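Local coordinates for Xaa-Pro dipeptidase (Pyrococcus horikoshii, PDB 1WY2), which probably splits dipeptides that carry a C-terminal proline after a nonpolar residue, as a homodimeric metallopeptidase with two metal ions per subunit, at residues Gly206-Ile211 and Thr225-Val230. Residues are numbered along the deposited sequence; the frame is centred on the assembly and turned at random.
Sequences GDLVVI and TRTIVV
With chi1 of -63°, Thr227 sets OG1 beside its own backbone N and against CG2 of Val210 (3.7 Å), while Thr227 CG2, anti to that N, lies 3.8 Å from Leu208 CD2. The same Leu208 methyl meets Val229 CG2 at 3.5 Å, bridging two residues of the partner strand. Farther along this face, Val210 CG1 touches Thr225 CG2. On the other face, Ile228 holds CG1 between its backbone N and carbonyl carbon (chi1 62°), against Val209 CB at 4.0 Å, and Val209 CG2 packs on Val230 CG2. The backbones form the antiparallel hairpin of strands 208-217 and 220-229. Paired bonds link Val209 with Ile228 and Ile211 with Arg226, Val209 N reaching Ile228 O at 2.8 Å. Thr227 OG1 also hydrogen-bonds Arg328 O on strand 325-336; an alanine here would probably leave that carbonyl without this partner and open a gap beside Leu208 CD2. Arg226 turns back so that NH1 meets Thr225 O from above the carbonyl plane (2.8 Å), and its NH2 forms a salt bridge with Asp331. Thr225 OG1 hydrogen-bonds the zinc ligand Glu330, so at the Ile211/Thr225 end of this contact a second-shell hydrogen bond probably helps orient the metal-binding carboxylate.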
ATOM      1  N   GLY A 206      -4.142 -32.822   8.579  1.00 25.81           N
ATOM      2  CA  GLY A 206      -5.473 -32.969   8.016  1.00 25.41           C
ATOM      3  C   GLY A 206      -6.003 -31.638   7.507  1.00 24.17           C
ATOM      4  O   GLY A 206      -7.089 -31.562   6.938  1.00 24.09           O
ATOM      5  N   ASP A 207      -5.223 -30.583   7.716  1.00 23.46           N
ATOM      6  CA  ASP A 207      -5.596 -29.236   7.292  1.00 23.31           C
ATOM      7  C   ASP A 207      -5.421 -28.976   5.802  1.00 21.47           C
ATOM      8  O   ASP A 207      -4.425 -29.384   5.209  1.00 21.83           O
ATOM      9  CB  ASP A 207      -4.728 -28.191   8.006  1.00 24.78           C
ATOM     10  CG  ASP A 207      -5.309 -27.720   9.318  1.00 26.68           C
ATOM     11  OD1 ASP A 207      -6.344 -28.264   9.761  1.00 26.95           O
ATOM     12  OD2 ASP A 207      -4.711 -26.790   9.909  1.00 27.15           O
ATOM     13  N   LEU A 208      -6.397 -28.301   5.204  1.00 20.35           N
ATOM     14  CA  LEU A 208      -6.269 -27.873   3.816  1.00 18.97           C
ATOM     15  C   LEU A 208      -5.493 -26.580   4.050  1.00 18.36           C
ATOM     16  O   LEU A 208      -5.761 -25.874   5.026  1.00 18.61           O
ATOM     17  CB  LEU A 208      -7.630 -27.518   3.208  1.00 18.61           C
ATOM     18  CG  LEU A 208      -8.373 -28.583   2.401  1.00 19.35           C
ATOM     19  CD1 LEU A 208      -9.807 -28.141   2.179  1.00 18.49           C
ATOM     20  CD2 LEU A 208      -7.664 -28.807   1.069  1.00 18.10           C
ATOM     21  N   VAL A 209      -4.527 -26.270   3.194  1.00 16.97           N
ATOM     22  CA  VAL A 209      -3.764 -25.038   3.361  1.00 16.76           C
ATOM     23  C   VAL A 209      -3.669 -24.324   2.022  1.00 17.59           C
ATOM     24  O   VAL A 209      -3.123 -24.864   1.056  1.00 18.11           O
ATOM     25  CB  VAL A 209      -2.330 -25.304   3.878  1.00 18.05           C
ATOM     26  CG1 VAL A 209      -1.645 -23.973   4.210  1.00 17.78           C
ATOM     27  CG2 VAL A 209      -2.372 -26.204   5.109  1.00 18.39           C
ATOM     28  N   VAL A 210      -4.227 -23.121   1.966  1.00 16.71           N
ATOM     29  CA  VAL A 210      -4.192 -22.319   0.750  1.00 16.36           C
ATOM     30  C   VAL A 210      -2.983 -21.395   0.862  1.00 16.51           C
ATOM     31  O   VAL A 210      -2.811 -20.707   1.871  1.00 18.07           O
ATOM     32  CB  VAL A 210      -5.483 -21.475   0.595  1.00 16.63           C
ATOM     33  CG1 VAL A 210      -5.393 -20.592  -0.652  1.00 17.11           C
ATOM     34  CG2 VAL A 210      -6.693 -22.394   0.498  1.00 18.16           C
ATOM     35  N   ILE A 211      -2.147 -21.404  -0.172  1.00 15.32           N
ATOM     36  CA  ILE A 211      -0.935 -20.587  -0.224  1.00 16.20           C
ATOM     37  C   ILE A 211      -1.052 -19.640  -1.416  1.00 15.62           C
ATOM     38  O   ILE A 211      -0.937 -20.065  -2.563  1.00 15.81           O
ATOM     39  CB  ILE A 211       0.311 -21.482  -0.416  1.00 16.80           C
ATOM     40  CG1 ILE A 211       0.346 -22.562   0.673  1.00 18.08           C
ATOM     41  CG2 ILE A 211       1.582 -20.637  -0.368  1.00 18.16           C
ATOM     42  CD1 ILE A 211       1.266 -23.728   0.351  1.00 19.39           C
ATOM     43  N   THR A 225      -1.344 -19.261  -6.501  1.00 13.39           N
ATOM     44  CA  THR A 225      -2.009 -19.911  -5.375  1.00 14.91           C
ATOM     45  C   THR A 225      -1.988 -21.417  -5.574  1.00 14.46           C
ATOM     46  O   THR A 225      -2.331 -21.919  -6.644  1.00 15.75           O
ATOM     47  CB  THR A 225      -3.508 -19.525  -5.218  1.00 15.32           C
ATOM     48  OG1 THR A 225      -3.646 -18.113  -5.032  1.00 16.18           O
ATOM     49  CG2 THR A 225      -4.100 -20.231  -3.993  1.00 16.01           C
ATOM     50  N   ARG A 226      -1.571 -22.135  -4.543  1.00 15.75           N
ATOM     51  CA  ARG A 226      -1.580 -23.592  -4.584  1.00 15.36           C
ATOM     52  C   ARG A 226      -2.207 -24.032  -3.271  1.00 15.23           C
ATOM     53  O   ARG A 226      -2.029 -23.383  -2.243  1.00 16.60           O
ATOM     54  CB  ARG A 226      -0.163 -24.163  -4.695  1.00 13.80           C
ATOM     55  CG  ARG A 226       0.490 -23.953  -6.055  1.00 14.78           C
ATOM     56  CD  ARG A 226      -0.197 -24.766  -7.149  1.00 15.26           C
ATOM     57  NE  ARG A 226       0.427 -24.533  -8.450  1.00 17.64           N
ATOM     58  CZ  ARG A 226       0.130 -23.513  -9.250  1.00 18.87           C
ATOM     59  NH1 ARG A 226      -0.800 -22.627  -8.896  1.00 17.92           N
ATOM     60  NH2 ARG A 226       0.783 -23.362 -10.392  1.00 17.44           N
ATOM     61  N   THR A 227      -2.958 -25.122  -3.310  1.00 15.37           N
ATOM     62  CA  THR A 227      -3.584 -25.628  -2.099  1.00 16.54           C
ATOM     63  C   THR A 227      -3.055 -27.032  -1.869  1.00 16.46           C
ATOM     64  O   THR A 227      -2.935 -27.815  -2.811  1.00 17.19           O
ATOM     65  CB  THR A 227      -5.122 -25.678  -2.233  1.00 16.81           C
ATOM     66  OG1 THR A 227      -5.631 -24.349  -2.406  1.00 17.89           O
ATOM     67  CG2 THR A 227      -5.754 -26.294  -0.984  1.00 19.50           C
ATOM     68  N   ILE A 228      -2.718 -27.334  -0.621  1.00 17.82           N
ATOM     69  CA  ILE A 228      -2.215 -28.655  -0.259  1.00 17.95           C
ATOM     70  C   ILE A 228      -2.983 -29.140   0.967  1.00 17.73           C
ATOM     71  O   ILE A 228      -3.835 -28.432   1.501  1.00 17.73           O
ATOM     72  CB  ILE A 228      -0.700 -28.625   0.097  1.00 18.55           C
ATOM     73  CG1 ILE A 228      -0.463 -27.730   1.317  1.00 19.09           C
ATOM     74  CG2 ILE A 228       0.113 -28.120  -1.092  1.00 18.46           C
ATOM     75  CD1 ILE A 228       0.971 -27.728   1.810  1.00 23.48           C
ATOM     76  N   VAL A 229      -2.693 -30.365   1.389  1.00 20.61           N
ATOM     77  CA  VAL A 229      -3.312 -30.929   2.580  1.00 21.47           C
ATOM     78  C   VAL A 229      -2.173 -31.503   3.401  1.00 22.36           C
ATOM     79  O   VAL A 229      -1.278 -32.152   2.859  1.00 22.40           O
ATOM     80  CB  VAL A 229      -4.306 -32.069   2.263  1.00 22.10           C
ATOM     81  CG1 VAL A 229      -4.777 -32.712   3.565  1.00 23.79           C
ATOM     82  CG2 VAL A 229      -5.500 -31.530   1.488  1.00 23.42           C
ATOM     83  N   VAL A 230      -2.189 -31.235   4.699  1.00 23.08           N
ATOM     84  CA  VAL A 230      -1.154 -31.747   5.583  1.00 25.27           C
ATOM     85  C   VAL A 230      -1.584 -33.155   5.966  1.00 26.42           C
ATOM     86  O   VAL A 230      -2.509 -33.338   6.753  1.00 27.78           O
ATOM     87  CB  VAL A 230      -1.018 -30.879   6.847  1.00 24.23           C
ATOM     88  CG1 VAL A 230       0.079 -31.435   7.747  1.00 26.02           C
ATOM     89  CG2 VAL A 230      -0.697 -29.441   6.454  1.00 26.17           C
TER